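Local atomic coordinates of taurine:2-oxoglutarate aminotransferase (Bifidobacterium kashiwanohense PV20-2, PDB entry 6JIX), a protein that probably transfers the amino group of taurine to 2-oxoglutarate as a class-III aminotransferase, using pyridoxal 5'-phosphate as its cofactor. Residues K125-V130 / P274-F279; M175-Y180 / E232-G237; M218-G223 / M264-N269; V254-G259 / G368-L373. All coordinates share one frame; numbering follows the deposited sequence.

Interaction 1 (K125-V130 / P274-F279)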
loop_
_atom_site.group_PDB
_atom_site.type_symbol
_atom_site.label_atom_id
_atom_site.label_comp_id
_atom_site.label_asym_id
_atom_site.label_seq_id
_atom_site.Cartn_x
_atom_site.Cartn_y
_atom_site.Cartn_z
ATOM N N LYS A 125 10.482 8.459 5.863
ATOM C CA LYS A 125 10.506 9.772 5.221
ATOM C C LYS A 125 10.345 10.884 6.245
ATOM O O LYS A 125 11.041 11.905 6.182
ATOM C CB LYS A 125 9.408 9.887 4.164
ATOM C CG LYS A 125 9.766 9.264 2.834
ATOM C CD LYS A 125 8.551 9.087 1.943
ATOM C CE LYS A 125 8.303 10.307 1.082
ATOM N NZ LYS A 125 6.946 10.233 0.460
ATOM N N MET A 126 9.419 10.705 7.190
ATOM C CA MET A 126 9.179 11.728 8.201
ATOM C C MET A 126 10.392 11.908 9.115
ATOM O O MET A 126 10.772 13.044 9.439
ATOM C CB MET A 126 7.929 11.365 9.003
ATOM C CG MET A 126 6.660 11.209 8.156
ATOM S SD MET A 126 5.160 11.163 9.166
ATOM C CE MET A 126 4.772 9.430 9.220
ATOM N N ALA A 127 11.044 10.806 9.508
ATOM C CA ALA A 127 12.209 10.934 10.381
ATOM C C ALA A 127 13.328 11.695 9.681
ATOM O O ALA A 127 13.986 12.545 10.288
ATOM C CB ALA A 127 12.691 9.556 10.845
ATOM N N ARG A 128 13.549 11.420 8.400
ATOM C CA ARG A 128 14.565 12.168 7.666
ATOM C C ARG A 128 14.192 13.650 7.572
ATOM O O ARG A 128 15.055 14.525 7.721
ATOM C CB ARG A 128 14.764 11.555 6.276
ATOM C CG ARG A 128 15.798 10.447 6.219
ATOM C CD ARG A 128 15.503 9.464 5.098
ATOM N NE ARG A 128 16.547 8.451 4.965
ATOM C CZ ARG A 128 16.575 7.508 4.024
ATOM N NH1 ARG A 128 15.603 7.437 3.118
ATOM N NH2 ARG A 128 17.586 6.644 3.978
ATOM N N MET A 129 12.903 13.950 7.350
ATOM C CA MET A 129 12.452 15.341 7.271
ATOM C C MET A 129 12.548 16.036 8.628
ATOM O O MET A 129 13.005 17.183 8.715
ATOM C CB MET A 129 11.016 15.409 6.747
ATOM C CG MET A 129 10.874 15.521 5.213
ATOM S SD MET A 129 9.142 15.555 4.649
ATOM C CE MET A 129 8.841 13.827 4.310
ATOM N N VAL A 130 12.101 15.367 9.695
ATOM C CA VAL A 130 12.091 15.998 11.013
ATOM C C VAL A 130 13.514 16.253 11.507
ATOM O O VAL A 130 13.843 17.355 11.953
ATOM C CB VAL A 130 11.308 15.138 12.009
ATOM C CG1 VAL A 130 11.684 15.543 13.417
ATOM C CG2 VAL A 130 9.799 15.247 11.746
ATOM N N PRO A 274 8.156 5.319 22.019
ATOM C CA PRO A 274 8.803 5.605 20.732
ATOM C C PRO A 274 8.318 6.910 20.121
ATOM O O PRO A 274 7.171 7.328 20.312
ATOM C CB PRO A 274 8.396 4.411 19.866
ATOM C CG PRO A 274 7.087 3.956 20.462
ATOM C CD PRO A 274 7.238 4.166 21.934
ATOM N N ASP A 275 9.206 7.560 19.361
ATOM C CA ASP A 275 8.805 8.810 18.729
ATOM C C ASP A 275 7.729 8.587 17.678
ATOM O O ASP A 275 6.886 9.467 17.447
ATOM C CB ASP A 275 10.018 9.492 18.122
ATOM C CG ASP A 275 10.997 9.913 19.164
ATOM O OD1 ASP A 275 10.843 11.056 19.665
ATOM O OD2 ASP A 275 11.895 9.096 19.493
ATOM N N MET A 276 7.718 7.403 17.077
ATOM C CA MET A 276 6.740 7.018 16.082
ATOM C C MET A 276 6.574 5.518 16.187
ATOM O O MET A 276 7.473 4.817 16.644
ATOM C CB MET A 276 7.193 7.396 14.668
ATOM C CG MET A 276 6.981 8.849 14.319
ATOM S SD MET A 276 7.496 9.222 12.641
ATOM C CE MET A 276 9.294 9.106 12.771
ATOM N N PHE A 277 5.402 5.026 15.826
ATOM C CA PHE A 277 5.297 3.592 15.643
ATOM C C PHE A 277 4.304 3.329 14.525
ATOM O O PHE A 277 3.392 4.128 14.272
ATOM C CB PHE A 277 4.926 2.846 16.937
ATOM C CG PHE A 277 3.606 3.240 17.531
ATOM C CD1 PHE A 277 3.503 4.354 18.343
ATOM C CD2 PHE A 277 2.466 2.465 17.309
ATOM C CE1 PHE A 277 2.274 4.714 18.898
ATOM C CE2 PHE A 277 1.237 2.815 17.854
ATOM C CZ PHE A 277 1.138 3.941 18.651
ATOM N N THR A 278 4.512 2.207 13.848
ATOM C CA THR A 278 3.777 1.855 12.652
ATOM C C THR A 278 2.935 0.615 12.929
ATOM O O THR A 278 3.281 -0.231 13.764
ATOM C CB THR A 278 4.727 1.601 11.501
ATOM O OG1 THR A 278 5.641 0.574 11.895
ATOM C CG2 THR A 278 5.513 2.875 11.139
ATOM N N PHE A 279 1.824 0.524 12.208
ATOM C CA PHE A 279 0.821 -0.497 12.443
ATOM C C PHE A 279 0.142 -0.786 11.118
ATOM O O PHE A 279 0.179 0.034 10.198
ATOM C CB PHE A 279 -0.219 -0.061 13.491
ATOM C CG PHE A 279 -1.046 1.138 13.066
ATOM C CD1 PHE A 279 -0.670 2.440 13.394
ATOM C CD2 PHE A 279 -2.187 0.956 12.321
ATOM C CE1 PHE A 279 -1.436 3.525 12.983
ATOM C CE2 PHE A 279 -2.946 2.035 11.908
ATOM C CZ PHE A 279 -2.571 3.317 12.243
#
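No flat group takes part where M276 meets M126 and A127; the ring next to them, F277, is carried to the other face of the strand, where it packs against the rings of W267 and F265 at steep angles and meets Y107 edge-to-face. On the helix-facing side the contact belongs to one long thioether. M276 has CG beside its own backbone N, anti to the carbonyl carbon (chi1 -80°), and runs extended as far as the sulfur before bending at chi3 (-71°). That bend lays its CE alongside the methyl of A127, with M276 CE 3.9 Å from A127 CB. The sulfur passes the root of the neighbouring side chain, M276 SD being 4.2 Å from M126 CB. The backbones stay well separated, 8.8 Å between the CA atoms of A127 and M276. Strand 276-279 is an inner strand of the seven-stranded mixed sheet of the large domain, as in other fold type I PLP enzymes, and helix 116-131 lies across one face of it. T278, two residues on, also faces this helix and bonds N120 through its hydroxyl. The helix also borders the second subunit: K125, R128 and M129 pack on it, and M126 touches M20 of that chain. M276 thus joins helix to sheet purely by apolar packing, with no hydrogen bond or charge between the two segments.

Interaction 2 (M175-Y180 / E232-G237)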
loop_
_atom_site.group_PDB
_atom_site.type_symbol
_atom_site.label_atom_id
_atom_site.label_comp_id
_atom_site.label_asym_id
_atom_site.label_seq_id
_atom_site.Cartn_x
_atom_site.Cartn_y
_atom_site.Cartn_z
ATOM N N MET A 175 23.232 -5.942 14.001
ATOM C CA MET A 175 22.809 -7.261 14.451
ATOM C C MET A 175 22.140 -7.161 15.819
ATOM O O MET A 175 22.701 -6.574 16.750
ATOM C CB MET A 175 24.004 -8.210 14.513
ATOM C CG MET A 175 23.644 -9.622 14.921
ATOM S SD MET A 175 22.527 -10.439 13.751
ATOM C CE MET A 175 23.262 -9.883 12.214
ATOM N N ASN A 176 20.903 -7.685 15.923
ATOM C CA ASN A 176 20.213 -7.783 17.202
ATOM C C ASN A 176 20.325 -9.198 17.751
ATOM O O ASN A 176 20.496 -10.154 16.989
ATOM C CB ASN A 176 18.726 -7.401 17.084
ATOM C CG ASN A 176 18.054 -7.953 15.825
ATOM O OD1 ASN A 176 18.713 -8.315 14.844
ATOM N ND2 ASN A 176 16.722 -7.992 15.843
ATOM N N PRO A 177 20.233 -9.358 19.071
ATOM C CA PRO A 177 20.454 -10.680 19.674
ATOM C C PRO A 177 19.249 -11.587 19.503
ATOM O O PRO A 177 18.102 -11.176 19.699
ATOM C CB PRO A 177 20.680 -10.359 21.157
ATOM C CG PRO A 177 19.865 -9.125 21.372
ATOM C CD PRO A 177 19.975 -8.323 20.090
ATOM N N ASN A 178 19.530 -12.830 19.132
ATOM C CA ASN A 178 18.577 -13.932 19.222
ATOM C C ASN A 178 19.158 -14.851 20.286
ATOM O O ASN A 178 19.976 -15.721 19.984
ATOM C CB ASN A 178 18.393 -14.667 17.893
ATOM C CG ASN A 178 17.371 -15.832 17.983
ATOM O OD1 ASN A 178 17.026 -16.310 19.068
ATOM N ND2 ASN A 178 16.907 -16.291 16.826
ATOM N N MET A 179 18.723 -14.650 21.532
ATOM C CA MET A 179 19.416 -15.238 22.676
ATOM C C MET A 179 19.719 -16.719 22.477
ATOM O O MET A 179 20.870 -17.143 22.611
ATOM C CB MET A 179 18.605 -15.011 23.943
ATOM C CG MET A 179 19.029 -13.745 24.613
ATOM S SD MET A 179 18.172 -13.496 26.149
ATOM C CE MET A 179 19.559 -13.602 27.282
ATOM N N TYR A 180 18.706 -17.529 22.154
ATOM C CA TYR A 180 18.962 -18.958 22.007
ATOM C C TYR A 180 19.974 -19.236 20.897
ATOM O O TYR A 180 20.969 -19.936 21.112
ATOM C CB TYR A 180 17.665 -19.718 21.756
ATOM C CG TYR A 180 17.912 -21.201 21.621
ATOM C CD1 TYR A 180 17.877 -22.047 22.735
ATOM C CD2 TYR A 180 18.220 -21.763 20.381
ATOM C CE1 TYR A 180 18.128 -23.407 22.607
ATOM C CE2 TYR A 180 18.467 -23.129 20.245
ATOM C CZ TYR A 180 18.425 -23.942 21.355
ATOM O OH TYR A 180 18.684 -25.291 21.198
ATOM N N GLU A 232 16.171 -8.729 28.596
ATOM C CA GLU A 232 15.718 -7.706 29.525
ATOM C C GLU A 232 16.566 -6.461 29.385
ATOM O O GLU A 232 17.785 -6.551 29.291
ATOM C CB GLU A 232 15.823 -8.237 30.958
ATOM C CG GLU A 232 15.145 -7.373 31.993
ATOM C CD GLU A 232 13.636 -7.322 31.794
ATOM O OE1 GLU A 232 13.010 -6.354 32.295
ATOM O OE2 GLU A 232 13.078 -8.248 31.139
ATOM N N GLY A 233 15.920 -5.297 29.337
ATOM C CA GLY A 233 16.627 -4.028 29.337
ATOM C C GLY A 233 17.137 -3.529 27.995
ATOM O O GLY A 233 17.564 -2.367 27.914
ATOM N N TYR A 234 17.128 -4.367 26.952
ATOM C CA TYR A 234 17.648 -3.979 25.637
ATOM C C TYR A 234 16.835 -2.851 24.996
ATOM O O TYR A 234 17.400 -1.841 24.569
ATOM C CB TYR A 234 17.678 -5.199 24.726
ATOM C CG TYR A 234 18.260 -4.979 23.350
ATOM C CD1 TYR A 234 19.617 -4.679 23.168
ATOM C CD2 TYR A 234 17.461 -5.108 22.220
ATOM C CE1 TYR A 234 20.148 -4.506 21.894
ATOM C CE2 TYR A 234 17.990 -4.942 20.946
ATOM C CZ TYR A 234 19.322 -4.643 20.789
ATOM O OH TYR A 234 19.814 -4.479 19.519
ATOM N N MET A 235 15.508 -3.005 24.910
ATOM C CA MET A 235 14.693 -1.967 24.279
ATOM C C MET A 235 14.826 -0.646 25.020
ATOM O O MET A 235 14.817 0.426 24.399
ATOM C CB MET A 235 13.218 -2.376 24.228
ATOM C CG MET A 235 12.873 -3.508 23.291
ATOM S SD MET A 235 13.661 -3.393 21.684
ATOM C CE MET A 235 12.490 -2.465 20.688
ATOM N N GLU A 236 14.940 -0.696 26.346
ATOM C CA GLU A 236 15.093 0.541 27.107
ATOM C C GLU A 236 16.423 1.203 26.800
ATOM O O GLU A 236 16.505 2.435 26.706
ATOM C CB GLU A 236 14.982 0.258 28.606
ATOM C CG GLU A 236 13.558 0.015 29.093
ATOM C CD GLU A 236 13.105 -1.423 28.913
ATOM O OE1 GLU A 236 13.889 -2.244 28.383
ATOM O OE2 GLU A 236 11.953 -1.724 29.302
ATOM N N GLY A 237 17.469 0.397 26.595
ATOM C CA GLY A 237 18.769 0.960 26.285
ATOM C C GLY A 237 18.821 1.569 24.900
ATOM O O GLY A 237 19.470 2.602 24.688
HETATM O O HOH W 1 22.337 -4.230 19.111
#
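P177, in an irregular loop, faces Y234, the first residue of helix 234-245 after the N-cap G233; their CA atoms are 9.4 Å apart, so side chains must bridge the gap. Y234 does most of this: its CG stands anti to the backbone N (chi1 -177°), which sends the ring out from the helix to meet the proline coming from the opposite direction. P177 presents CD to one face of the phenol. This CD lies 4.2 Å from the centroid of the Y234 ring and 26° off the ring normal, a CH-pi contact displaced toward the hydroxyl end, with P177 CD 3.8 Å from Y234 CZ. At that same end N176 adds its CB, 4.0 Å from Y234 OH, while its amide leads away. A water in the plane of the ring meets the hydroxyl, its O 2.6 Å from Y234 OH, and reaches back with a weak bond to the carbonyl O of M175. Helix 190-208 borders the pair, V193 and Y197 touching P177 and L198 touching Y234, and M218 of strand 213-219 also packs on the phenol. The loop follows the edge strand 171-174 of the large-domain sheet, and the contact ties it to the helix N-terminus. Proline C-H groups next to the nitrogen are somewhat polarised and suit an electron-rich face, while the buried hydroxyl is served by water and not by any direct bond between the segments.

Interaction 3 (M218-G223 / M264-N269). With PLP (pyridoxal-5'-phosphate), chain G.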
loop_
_atom_site.group_PDB
_atom_site.type_symbol
_atom_site.label_atom_id
_atom_site.label_comp_id
_atom_site.label_asym_id
_atom_site.label_seq_id
_atom_site.Cartn_x
_atom_site.Cartn_y
_atom_site.Cartn_z
ATOM N N MET A 218 12.921 -0.483 14.633
ATOM C CA MET A 218 12.923 -1.878 15.064
ATOM C C MET A 218 11.513 -2.346 15.366
ATOM O O MET A 218 10.688 -1.579 15.863
ATOM C CB MET A 218 13.878 -2.168 16.243
ATOM C CG MET A 218 14.115 -1.098 17.229
ATOM S SD MET A 218 15.736 -1.347 18.027
ATOM C CE MET A 218 15.694 -3.038 18.609
ATOM N N GLU A 219 11.228 -3.588 14.968
ATOM C CA GLU A 219 10.052 -4.290 15.473
ATOM C C GLU A 219 10.084 -4.340 16.990
ATOM O O GLU A 219 11.084 -4.764 17.593
ATOM C CB GLU A 219 10.006 -5.723 14.940
ATOM C CG GLU A 219 9.640 -5.898 13.491
ATOM C CD GLU A 219 9.750 -7.359 13.042
ATOM O OE1 GLU A 219 8.714 -8.065 13.076
ATOM O OE2 GLU A 219 10.858 -7.796 12.651
ATOM N N SER A 220 8.963 -3.963 17.609
ATOM C CA SER A 220 8.895 -3.984 19.073
ATOM C C SER A 220 9.365 -5.331 19.616
ATOM O O SER A 220 10.265 -5.398 20.463
ATOM C CB SER A 220 7.466 -3.679 19.537
ATOM O OG SER A 220 7.066 -2.350 19.215
ATOM N N ILE A 221 8.817 -6.416 19.073
ATOM C CA ILE A 221 9.319 -7.773 19.262
ATOM C C ILE A 221 9.429 -8.373 17.874
ATOM O O ILE A 221 8.444 -8.369 17.126
ATOM C CB ILE A 221 8.383 -8.623 20.140
ATOM C CG1 ILE A 221 8.421 -8.139 21.584
ATOM C CG2 ILE A 221 8.780 -10.103 20.071
ATOM C CD1 ILE A 221 7.180 -8.526 22.395
ATOM N N VAL A 222 10.629 -8.830 17.499
ATOM C CA VAL A 222 10.815 -9.348 16.139
ATOM C C VAL A 222 9.835 -10.489 15.894
ATOM O O VAL A 222 9.863 -11.507 16.598
ATOM C CB VAL A 222 12.266 -9.775 15.889
ATOM C CG1 VAL A 222 12.339 -10.725 14.709
ATOM C CG2 VAL A 222 13.125 -8.561 15.612
ATOM N N GLY A 223 8.985 -10.338 14.869
ATOM C CA GLY A 223 7.845 -11.210 14.685
ATOM C C GLY A 223 7.978 -12.340 13.689
ATOM O O GLY A 223 8.242 -13.484 14.074
ATOM N N MET A 264 -2.036 -3.292 24.341
ATOM C CA MET A 264 -2.545 -2.782 23.069
ATOM C C MET A 264 -1.424 -2.661 22.034
ATOM O O MET A 264 -1.586 -3.066 20.878
ATOM C CB MET A 264 -3.265 -1.449 23.260
ATOM C CG MET A 264 -4.032 -0.999 22.012
ATOM S SD MET A 264 -5.627 -1.851 21.700
ATOM C CE MET A 264 -6.013 -2.469 23.342
ATOM N N PHE A 265 -0.273 -2.126 22.428
ATOM C CA PHE A 265 0.898 -2.121 21.568
ATOM C C PHE A 265 2.033 -2.826 22.290
ATOM O O PHE A 265 2.199 -2.674 23.502
ATOM C CB PHE A 265 1.297 -0.697 21.182
ATOM C CG PHE A 265 0.220 0.041 20.445
ATOM C CD1 PHE A 265 -0.238 -0.422 19.214
ATOM C CD2 PHE A 265 -0.361 1.184 20.987
ATOM C CE1 PHE A 265 -1.255 0.254 18.523
ATOM C CE2 PHE A 265 -1.380 1.861 20.306
ATOM C CZ PHE A 265 -1.825 1.390 19.076
ATOM N N ALA A 266 2.798 -3.627 21.548
ATOM C CA ALA A 266 3.858 -4.397 22.190
ATOM C C ALA A 266 4.891 -3.488 22.841
ATOM O O ALA A 266 5.404 -3.814 23.918
ATOM C CB ALA A 266 4.525 -5.345 21.189
ATOM N N TRP A 267 5.178 -2.326 22.251
ATOM C CA TRP A 267 6.153 -1.479 22.921
ATOM C C TRP A 267 5.675 -1.086 24.320
ATOM O O TRP A 267 6.495 -0.719 25.167
ATOM C CB TRP A 267 6.497 -0.247 22.068
ATOM C CG TRP A 267 5.362 0.673 21.755
ATOM C CD1 TRP A 267 4.665 0.745 20.581
ATOM C CD2 TRP A 267 4.808 1.689 22.611
ATOM N NE1 TRP A 267 3.699 1.721 20.660
ATOM C CE2 TRP A 267 3.768 2.320 21.891
ATOM C CE3 TRP A 267 5.078 2.116 23.918
ATOM C CZ2 TRP A 267 3.000 3.354 22.439
ATOM C CZ3 TRP A 267 4.315 3.142 24.459
ATOM C CH2 TRP A 267 3.286 3.747 23.719
ATOM N N GLN A 268 4.381 -1.243 24.610
ATOM C CA GLN A 268 3.884 -0.961 25.951
ATOM C C GLN A 268 4.323 -2.010 26.973
ATOM O O GLN A 268 4.044 -1.833 28.164
ATOM C CB GLN A 268 2.357 -0.857 25.941
ATOM C CG GLN A 268 1.845 0.509 25.507
ATOM C CD GLN A 268 0.425 0.449 24.947
ATOM O OE1 GLN A 268 -0.125 -0.637 24.745
ATOM N NE2 GLN A 268 -0.171 1.615 24.696
ATOM N N ASN A 269 4.987 -3.096 26.552
ATOM C CA ASN A 269 5.542 -4.035 27.516
ATOM C C ASN A 269 6.893 -3.587 28.026
ATOM O O ASN A 269 7.492 -4.294 28.843
ATOM C CB ASN A 269 5.743 -5.415 26.885
ATOM C CG ASN A 269 4.457 -6.082 26.516
ATOM O OD1 ASN A 269 3.786 -6.665 27.365
ATOM N ND2 ASN A 269 4.101 -6.016 25.239
HETATM N N1 PLP G . 6.323 -4.998 9.541
HETATM C C2 PLP G . 6.168 -6.189 10.128
HETATM C C2A PLP G . 6.628 -6.414 11.557
HETATM C C3 PLP G . 5.571 -7.264 9.424
HETATM O O3 PLP G . 5.400 -8.508 10.002
HETATM C C4 PLP G . 5.138 -7.082 8.130
HETATM C C4A PLP G . 4.485 -8.284 7.388
HETATM O O4A PLP G . 4.772 -9.440 7.700
HETATM C C5 PLP G . 5.323 -5.792 7.545
HETATM C C6 PLP G . 5.917 -4.758 8.282
HETATM C C5A PLP G . 4.840 -5.536 6.070
HETATM O O4P PLP G . 3.463 -5.349 6.151
HETATM P P PLP G . 2.554 -5.426 4.804
HETATM O O1P PLP G . 1.183 -4.990 5.089
HETATM O O2P PLP G . 3.013 -4.460 3.785
HETATM O O3P PLP G . 2.630 -6.991 4.192
#
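S220 lays its CB against the methyl of A266, with S220 CB 3.8 Å from A266 CB, at the point where the chain turns out of strand 213-219. Its hydroxyl, anti to the carbonyl carbon (chi1 -66°), extends beside W267 and sits at the edge of the indole, near the ring plane. S220 OG is 3.6 Å from W267 CB, but its hydrogen bond goes to the carboxylate of E253. That same carboxylate receives the backbone N-H groups of A266 and W267, so E253 ties both segments together where they share no direct hydrogen bond. I221 adds a looser apolar touch, its CD1 4.3 Å from A266 CB. The 3-10 turn is braced from within: the carbonyl O of A266 accepts from both N269 N and N269 ND2, the latter at 2.9 Å and on a lone pair in the carbonyl plane.

On the cofactor side, E219 belongs to the pyridoxal phosphate pocket and packs its CG 3.6 Å from the C2A methyl of PLP. Its OE1 accepts G223 N at 2.9 Å, met from above the carboxylate plane, and its OE2 accepts Y143 N. Were an alanine here, the amides of G223 and Y143 would probably lose the carboxylate that accepts them both and a gap would open beside the cofactor methyl. Around the contact, M218 packs against helix 234-245, C251 of strand 248-252 touches both S220 and W267, and F265 leans on V101 and A102 of helix 89-102.

Interaction 4 (V254-G259 / G368-L373). With PLP (pyridoxal-5'-phosphate), chain G.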
loop_
_atom_site.group_PDB
_atom_site.type_symbol
_atom_site.label_atom_id
_atom_site.label_comp_id
_atom_site.label_asym_id
_atom_site.label_seq_id
_atom_site.Cartn_x
_atom_site.Cartn_y
_atom_site.Cartn_z
ATOM N N VAL A 254 3.407 -3.514 13.329
ATOM C CA VAL A 254 2.545 -4.085 12.298
ATOM C C VAL A 254 2.071 -5.482 12.707
ATOM O O VAL A 254 0.894 -5.829 12.543
ATOM C CB VAL A 254 3.266 -4.096 10.935
ATOM C CG1 VAL A 254 2.592 -5.074 9.970
ATOM C CG2 VAL A 254 3.294 -2.692 10.343
ATOM N N MET A 255 2.978 -6.311 13.220
ATOM C CA MET A 255 2.620 -7.664 13.615
ATOM C C MET A 255 2.289 -7.790 15.098
ATOM O O MET A 255 1.395 -8.555 15.462
ATOM C CB MET A 255 3.745 -8.645 13.265
ATOM C CG MET A 255 3.476 -10.051 13.782
ATOM S SD MET A 255 4.357 -11.374 12.914
ATOM C CE MET A 255 3.972 -10.939 11.222
ATOM N N ALA A 256 2.966 -7.041 15.960
ATOM C CA ALA A 256 2.829 -7.219 17.398
ATOM C C ALA A 256 1.797 -6.288 18.021
ATOM O O ALA A 256 1.590 -6.351 19.238
ATOM C CB ALA A 256 4.182 -7.025 18.088
ATOM N N GLY A 257 1.128 -5.453 17.218
ATOM C CA GLY A 257 0.157 -4.523 17.755
ATOM C C GLY A 257 -1.229 -5.138 17.959
ATOM O O GLY A 257 -1.525 -6.260 17.556
ATOM N N PHE A 258 -2.065 -4.386 18.669
ATOM C CA PHE A 258 -3.483 -4.687 18.852
ATOM C C PHE A 258 -3.707 -6.012 19.592
ATOM O O PHE A 258 -4.354 -6.941 19.105
ATOM C CB PHE A 258 -4.195 -4.617 17.498
ATOM C CG PHE A 258 -4.157 -3.232 16.914
ATOM C CD1 PHE A 258 -4.938 -2.229 17.447
ATOM C CD2 PHE A 258 -3.257 -2.905 15.908
ATOM C CE1 PHE A 258 -4.863 -0.936 16.949
ATOM C CE2 PHE A 258 -3.178 -1.613 15.405
ATOM C CZ PHE A 258 -3.978 -0.630 15.921
ATOM N N GLY A 259 -3.169 -6.066 20.816
ATOM C CA GLY A 259 -3.459 -7.137 21.743
ATOM C C GLY A 259 -2.624 -8.380 21.577
ATOM O O GLY A 259 -2.709 -9.281 22.426
ATOM N N GLY A 368 1.720 -13.082 25.595
ATOM C CA GLY A 368 0.329 -13.061 25.161
ATOM C C GLY A 368 0.034 -14.262 24.279
ATOM O O GLY A 368 0.307 -15.419 24.623
ATOM N N LEU A 369 -0.556 -14.002 23.127
ATOM C CA LEU A 369 -0.752 -15.037 22.126
ATOM C C LEU A 369 0.229 -14.847 20.966
ATOM O O LEU A 369 -0.111 -15.044 19.802
ATOM C CB LEU A 369 -2.209 -15.065 21.668
ATOM C CG LEU A 369 -3.159 -15.554 22.773
ATOM C CD1 LEU A 369 -4.618 -15.350 22.411
ATOM C CD2 LEU A 369 -2.890 -17.012 23.089
ATOM N N PHE A 370 1.460 -14.446 21.299
ATOM C CA PHE A 370 2.563 -14.194 20.366
ATOM C C PHE A 370 3.705 -15.140 20.755
ATOM O O PHE A 370 4.451 -14.870 21.705
ATOM C CB PHE A 370 2.989 -12.726 20.447
ATOM C CG PHE A 370 3.686 -12.209 19.219
ATOM C CD1 PHE A 370 3.325 -12.645 17.947
ATOM C CD2 PHE A 370 4.696 -11.260 19.334
ATOM C CE1 PHE A 370 3.977 -12.145 16.807
ATOM C CE2 PHE A 370 5.350 -10.761 18.204
ATOM C CZ PHE A 370 4.991 -11.206 16.940
ATOM N N SER A 371 3.876 -16.230 20.008
ATOM C CA SER A 371 4.707 -17.326 20.493
ATOM C C SER A 371 5.338 -18.068 19.327
ATOM O O SER A 371 4.835 -18.031 18.201
ATOM C CB SER A 371 3.881 -18.305 21.339
ATOM O OG SER A 371 3.244 -19.268 20.509
ATOM N N ALA A 372 6.441 -18.762 19.623
ATOM C CA ALA A 372 7.166 -19.533 18.620
ATOM C C ALA A 372 8.035 -20.592 19.290
ATOM O O ALA A 372 8.486 -20.429 20.429
ATOM C CB ALA A 372 8.036 -18.628 17.737
ATOM N N LEU A 373 8.286 -21.668 18.553
ATOM C CA LEU A 373 9.206 -22.717 18.957
ATOM C C LEU A 373 10.417 -22.726 18.030
ATOM O O LEU A 373 10.269 -22.649 16.799
ATOM C CB LEU A 373 8.519 -24.078 18.923
ATOM C CG LEU A 373 7.291 -24.236 19.826
ATOM C CD1 LEU A 373 6.727 -25.652 19.699
ATOM C CD2 LEU A 373 7.595 -23.879 21.283
HETATM N N1 PLP G . 6.323 -4.998 9.541
HETATM C C2 PLP G . 6.168 -6.189 10.128
HETATM C C2A PLP G . 6.628 -6.414 11.557
HETATM C C3 PLP G . 5.571 -7.264 9.424
HETATM O O3 PLP G . 5.400 -8.508 10.002
HETATM C C4 PLP G . 5.138 -7.082 8.130
HETATM C C4A PLP G . 4.485 -8.284 7.388
HETATM O O4A PLP G . 4.772 -9.440 7.700
HETATM C C5 PLP G . 5.323 -5.792 7.545
HETATM C C6 PLP G . 5.917 -4.758 8.282
HETATM C C5A PLP G . 4.840 -5.536 6.070
HETATM O O4P PLP G . 3.463 -5.349 6.151
HETATM P P PLP G . 2.554 -5.426 4.804
HETATM O O1P PLP G . 1.183 -4.990 5.089
HETATM O O2P PLP G . 3.013 -4.460 3.785
HETATM O O3P PLP G . 2.630 -6.991 4.192
#
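Both M255 and F370 hold CG anti to the backbone N (chi1 174° and -157°), and these torsions send the two side chains out to cross at about a right angle. The methionine chain runs on extended to its sulfur and then bends (chi3 -49°), turning the terminal methyl back toward PLP. Its CG meets the end of the phenylalanine ring, with M255 CG 3.7 Å from F370 CZ. The sulfur sits in the plane of the ring at its edge, a Met-aromatic contact with M255 SD 5.2 Å from the centroid of F370. A256 CB approaches the ring obliquely, 3.9 Å from F370 CE2. F370 begins strand 370-376, the middle strand of a three-stranded antiparallel sheet, whereas 254-259 is the loop leaving strand 248-252 of the large, cofactor-bearing sheet; the contact therefore joins the loop after that strand to the small antiparallel sheet, as where large and small domains meet in fold type I aminotransferases. With an alanine in place of M255, the F370 edge would probably lose its sulfur partner and a gap would open between that ring and PLP O3. V254 lies over one face of the pyridine ring, its CB 3.5 Å from PLP N1 and its CG1 3.7 Å from PLP C5. K281, a residue that binds the cofactor, packs against both V254 and M255, and V57 of helix 54-57 touches M255 and F370.

How the interactions relate
All four contacts are buried, but they differ in depth. Interactions 3 and 4 lie within 9 Å of the chain centre and both touch PLP; interactions 1 and 2 are each centred 18 Å out, the first beside the subunit interface and the second touched by no other protein chain. Interactions 1 and 3 share the large sheet, F277 packing on W267, while M235 of 232-237 meets M218 and S220 of 218-223. A probable hydrogen bond from F258 N to M264 O links 254-259 with 264-269. Chemistry shifts accordingly: thioether packing under a helix in 1, CH-pi and water in 2, a shared carboxylate in 3, and sulfur-aromatic contact in 4.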